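Local coordinates for D-galactonate dehydratase family member RspA (Pantoea ananatis, PDB 3T6C), which catalyses, with low activity in vitro, the magnesium-dependent dehydration of D-gluconate to 2-dehydro-3-deoxy-D-gluconate, at residues I334-Y337 with S338-G342; A346-S349 with P350-S354. One frame throughout, in Å; residues are numbered along the deposited sequence. Where two conformers were deposited one is given.

Contact 1 (I334-Y337 with S338-G342); sequences IAIY and SELNG
Ser338 and Ile334, one turn apart on the same helix, are joined twice through a single carbonyl. Ile334 O accepts Ser338 N at 2.9 Å and Ser338 OG at 2.8 Å, the two donors reaching it from opposite faces of the carbonyl plane. The hydroxyl can fold back this way because OG lies beside its own backbone N (chi1 -61°). Two more helical bonds follow, Glu339 N to Ala335 O and Leu340 N to Ile336 O.

At the last turn Asn341 ND2 donates to Tyr337 O over 3.0 Å, the acceptor lying close to the amide plane, whereas Asn341 N makes only a weak bond to that oxygen. Gly342 is the first residue to leave helical geometry; its positive phi, with Gly342 N bonded to Glu339 O, fits a Schellman motif. Asn341 OD1 is held by Lys313 and by Lys307 of a second subunit.

Beyond these bonds the side chains touch lightly. The Tyr337 ring runs alongside the Asn341 amide, with CE2 3.7 Å from ND2 and the planes 37° apart; ND2 is also bonded to Tyr337 OH of the second subunit. The extended Glu339 chain lies beside Ile336 on its way to a salt bridge with Lys333 of the second subunit.

This is the C-terminal end of helix 328-340, in the beta-alpha-beta unit between strands 317-318 and 344-345. Ile334 and Ser338 pack on Ile318 of the first strand, Tyr337 and Asn341 rest on Ile310 of helix 303-311, and the Tyr337 ring stacks on Tyr337 of the second subunit.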
loop_
_atom_site.group_PDB
_atom_site.type_symbol
_atom_site.label_atom_id
_atom_site.label_comp_id
_atom_site.label_asym_id
_atom_site.label_seq_id
_atom_site.Cartn_x
_atom_site.Cartn_y
_atom_site.Cartn_z
ATOM N N ILE A 334 12.993 16.888 -16.685
ATOM C CA ILE A 334 12.518 15.510 -16.827
ATOM C C ILE A 334 13.711 14.568 -16.965
ATOM O O ILE A 334 13.687 13.437 -16.470
ATOM C CB ILE A 334 11.626 15.406 -18.102
ATOM C CG1 ILE A 334 10.291 16.129 -17.827
ATOM C CG2 ILE A 334 11.380 13.912 -18.421
ATOM C CD1 ILE A 334 9.496 16.454 -19.089
ATOM N N ALA A 335 14.775 15.013 -17.663
ATOM C CA ALA A 335 15.943 14.153 -17.805
ATOM C C ALA A 335 16.560 13.874 -16.419
ATOM O O ALA A 335 16.966 12.755 -16.124
ATOM C CB ALA A 335 16.948 14.825 -18.743
ATOM N N ILE A 336 16.669 14.905 -15.596
ATOM C CA ILE A 336 17.198 14.776 -14.214
ATOM C C ILE A 336 16.273 13.927 -13.326
ATOM O O ILE A 336 16.740 13.032 -12.587
ATOM C CB ILE A 336 17.420 16.164 -13.616
ATOM C CG1 ILE A 336 18.678 16.764 -14.262
ATOM C CG2 ILE A 336 17.525 16.063 -12.052
ATOM C CD1 ILE A 336 18.861 18.257 -13.970
ATOM N N TYR A 337 14.981 14.163 -13.420
ATOM C CA TYR A 337 14.045 13.350 -12.624
ATOM C C TYR A 337 14.177 11.860 -13.011
ATOM O O TYR A 337 14.152 10.975 -12.162
ATOM C CB TYR A 337 12.608 13.853 -12.874
ATOM C CG TYR A 337 11.685 13.496 -11.735
ATOM C CD1 TYR A 337 11.585 14.350 -10.647
ATOM C CD2 TYR A 337 10.936 12.328 -11.751
ATOM C CE1 TYR A 337 10.799 14.045 -9.558
ATOM C CE2 TYR A 337 10.151 12.001 -10.639
ATOM C CZ TYR A 337 10.106 12.850 -9.557
ATOM O OH TYR A 337 9.288 12.542 -8.484
ATOM N N SER A 338 14.357 11.606 -14.303
ATOM C CA SER A 338 14.596 10.245 -14.803
ATOM C C SER A 338 15.916 9.688 -14.283
ATOM O O SER A 338 15.962 8.528 -13.771
ATOM C CB SER A 338 14.590 10.250 -16.346
ATOM O OG SER A 338 13.322 10.686 -16.803
ATOM N N GLU A 339 16.978 10.505 -14.350
ATOM C CA GLU A 339 18.305 10.080 -13.928
ATOM C C GLU A 339 18.284 9.542 -12.505
ATOM O O GLU A 339 18.886 8.497 -12.197
ATOM C CB GLU A 339 19.239 11.320 -14.007
ATOM C CG GLU A 339 20.677 11.049 -13.516
ATOM C CD GLU A 339 21.521 12.335 -13.422
ATOM O OE1 GLU A 339 21.126 13.392 -13.971
ATOM O OE2 GLU A 339 22.560 12.274 -12.748
ATOM N N LEU A 340 17.622 10.268 -11.613
ATOM C CA LEU A 340 17.639 9.884 -10.191
ATOM C C LEU A 340 16.774 8.647 -9.923
ATOM O O LEU A 340 16.887 8.033 -8.855
ATOM C CB LEU A 340 17.214 11.082 -9.323
ATOM C CG LEU A 340 18.275 12.153 -8.915
ATOM C CD1 LEU A 340 19.182 12.566 -10.062
ATOM C CD2 LEU A 340 17.620 13.394 -8.296
ATOM N N ASN A 341 15.893 8.311 -10.869
ATOM C CA ASN A 341 15.100 7.060 -10.838
ATOM C C ASN A 341 15.689 5.933 -11.678
ATOM O O ASN A 341 15.024 4.929 -11.890
ATOM C CB ASN A 341 13.637 7.376 -11.241
ATOM C CG ASN A 341 12.904 7.991 -10.083
ATOM O OD1 ASN A 341 12.567 7.264 -9.122
ATOM N ND2 ASN A 341 12.713 9.333 -10.107
ATOM N N GLY A 342 16.882 6.133 -12.250
ATOM C CA GLY A 342 17.472 5.068 -13.080
ATOM C C GLY A 342 16.820 4.895 -14.436
ATOM O O GLY A 342 17.029 3.858 -15.124
#

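Contact 2 (A346-S349 with P350-S354); sequences AWHS and PGDIS. With GCO (D-gluconic acid), chain D.
Pro350 lies over one face of the His348 imidazole in a close CH-pi contact: its CD is 3.4 Å from the ring centroid, while CG comes within 3.2 Å of His348 NE2. With CG anti to the backbone N (chi1 174°), the imidazole is directed at the bound D-gluconate, and NE2 donates to ligand O5 at 2.8 Å. His321, hydrogen-bonded to the other ring nitrogen, ND1, probably fixes its rotation. Asp352 grips the same end of the sugar acid, OD1 accepting from O5 at 2.7 Å and OD2 from O6 at 2.8 Å, so that O5 links histidine and aspartate. The loop follows strand 344-345 of the barrel and leads to helix 355-367, with Ser354 at the N-cap, its hydroxyl weakly bonded to Gly357 N; in the enolase superfamily the C-terminal ends of the barrel strands carry metal and catalytic residues, and the N-terminal domain completes the pocket. An inverse gamma turn is centred on Asp352, and Pro350 occupies a position probably important for activity and substrate specificity, as in relatives. Away from the ligand the fit is looser though still buried: Ile353 CD1 stands 3.8 Å from Ser349 OG and 3.9 Å from His348 O.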
loop_
_atom_site.group_PDB
_atom_site.type_symbol
_atom_site.label_atom_id
_atom_site.label_comp_id
_atom_site.label_asym_id
_atom_site.label_seq_id
_atom_site.Cartn_x
_atom_site.Cartn_y
_atom_site.Cartn_z
ATOM N N ALA A 346 15.037 8.917 -24.248
ATOM C CA ALA A 346 14.982 8.660 -25.685
ATOM C C ALA A 346 14.013 9.707 -26.234
ATOM O O ALA A 346 12.888 9.358 -26.680
ATOM C CB ALA A 346 14.390 7.207 -25.829
ATOM N N TRP A 347 14.517 10.896 -26.535
ATOM C CA TRP A 347 13.592 11.950 -26.998
ATOM C C TRP A 347 13.025 11.592 -28.358
ATOM O O TRP A 347 13.729 11.088 -29.231
ATOM C CB TRP A 347 14.325 13.311 -27.087
ATOM C CG TRP A 347 15.067 13.705 -25.814
ATOM C CD1 TRP A 347 16.407 13.948 -25.700
ATOM C CD2 TRP A 347 14.517 13.897 -24.519
ATOM N NE1 TRP A 347 16.728 14.298 -24.413
ATOM C CE2 TRP A 347 15.598 14.259 -23.657
ATOM C CE3 TRP A 347 13.216 13.807 -23.984
ATOM C CZ2 TRP A 347 15.415 14.596 -22.325
ATOM C CZ3 TRP A 347 13.050 14.093 -22.612
ATOM C CH2 TRP A 347 14.146 14.486 -21.816
ATOM N N HIS A 348 11.742 11.936 -28.540
ATOM C CA HIS A 348 11.054 11.724 -29.851
ATOM C C HIS A 348 11.652 12.626 -30.928
ATOM O O HIS A 348 11.863 13.843 -30.704
ATOM C CB HIS A 348 9.578 12.004 -29.601
ATOM C CG HIS A 348 8.703 11.988 -30.833
ATOM N ND1 HIS A 348 8.335 13.156 -31.474
ATOM C CD2 HIS A 348 8.085 10.980 -31.501
ATOM C CE1 HIS A 348 7.541 12.865 -32.500
ATOM N NE2 HIS A 348 7.344 11.560 -32.517
ATOM N N SER A 349 12.076 12.003 -32.036
ATOM C CA SER A 349 12.689 12.779 -33.121
ATOM C C SER A 349 12.560 12.142 -34.514
ATOM O O SER A 349 13.568 11.680 -35.048
ATOM C CB SER A 349 14.160 12.961 -32.760
ATOM O OG SER A 349 14.680 14.064 -33.492
ATOM N N PRO A 350 11.372 12.076 -35.067
ATOM C CA PRO A 350 10.957 11.599 -36.382
ATOM C C PRO A 350 11.021 12.805 -37.352
ATOM O O PRO A 350 11.941 13.615 -37.306
ATOM C CB PRO A 350 9.564 11.046 -36.124
ATOM C CG PRO A 350 9.014 11.985 -35.225
ATOM C CD PRO A 350 10.181 12.541 -34.349
ATOM N N GLY A 351 10.225 12.752 -38.383
ATOM C CA GLY A 351 10.186 13.870 -39.312
ATOM C C GLY A 351 9.507 15.120 -38.784
ATOM O O GLY A 351 9.848 16.198 -39.297
ATOM N N ASP A 352 8.576 15.018 -37.811
ATOM C CA ASP A 352 7.926 16.280 -37.472
ATOM C C ASP A 352 8.589 16.816 -36.220
ATOM O O ASP A 352 8.008 16.936 -35.126
ATOM C CB ASP A 352 6.427 16.003 -37.168
ATOM C CG ASP A 352 6.158 14.801 -36.257
ATOM O OD1 ASP A 352 6.744 13.703 -36.397
ATOM O OD2 ASP A 352 5.299 14.940 -35.355
ATOM N N ILE A 353 9.707 17.459 -36.511
ATOM C CA ILE A 353 10.509 18.204 -35.579
ATOM C C ILE A 353 11.412 19.043 -36.473
ATOM O O ILE A 353 11.908 18.510 -37.457
ATOM C CB ILE A 353 11.271 17.265 -34.651
ATOM C CG1 ILE A 353 12.102 18.080 -33.645
ATOM C CG2 ILE A 353 12.186 16.254 -35.388
ATOM C CD1 ILE A 353 12.739 17.194 -32.521
ATOM N N SER A 354 11.717 20.300 -36.125
ATOM C CA SER A 354 12.609 21.067 -37.011
ATOM C C SER A 354 14.050 20.722 -36.689
ATOM O O SER A 354 14.324 20.163 -35.635
ATOM C CB SER A 354 12.397 22.578 -36.848
ATOM O OG SER A 354 12.931 22.981 -35.622
HETATM C C1 GCO D . 7.811 7.788 -33.478
HETATM C C2 GCO D . 6.409 8.271 -33.479
HETATM C C3 GCO D . 5.989 9.004 -34.739
HETATM C C4 GCO D . 4.656 9.695 -34.539
HETATM C C5 GCO D . 4.645 11.011 -35.277
HETATM C C6 GCO D . 3.350 11.787 -35.112
HETATM O O1A GCO D . 8.711 8.332 -34.183
HETATM O O1B GCO D . 8.133 6.896 -32.627
HETATM O O2 GCO D . 5.573 7.251 -33.001
HETATM O O3 GCO D . 5.944 8.055 -35.739
HETATM O O4 GCO D . 3.645 8.837 -35.036
HETATM O O5 GCO D . 5.694 11.778 -34.815
HETATM O O6 GCO D . 3.331 13.041 -35.765
#

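Contacts 1 and 2 follow one another along the chain, their centres 20 Å apart, with strand 344-345 running between them. They meet directly where Ala335 CB packs against CZ2 of the Trp347 indole at 3.9 Å, so the helix bearing contact 1 touches the start of the loop that forms contact 2. Their settings differ: the centre of contact 1 lies about 18 Å from the centre of the chain, against a second subunit, and the centre of contact 2 about 3 Å from it, at the ligand. The side chains of Ile334 and His348 are about 11 Å apart at their nearest atoms. That of His348 is about 5 Å, from its nearest atom, from the magnesium ion, which Asp246, Glu272 and Glu298 bind.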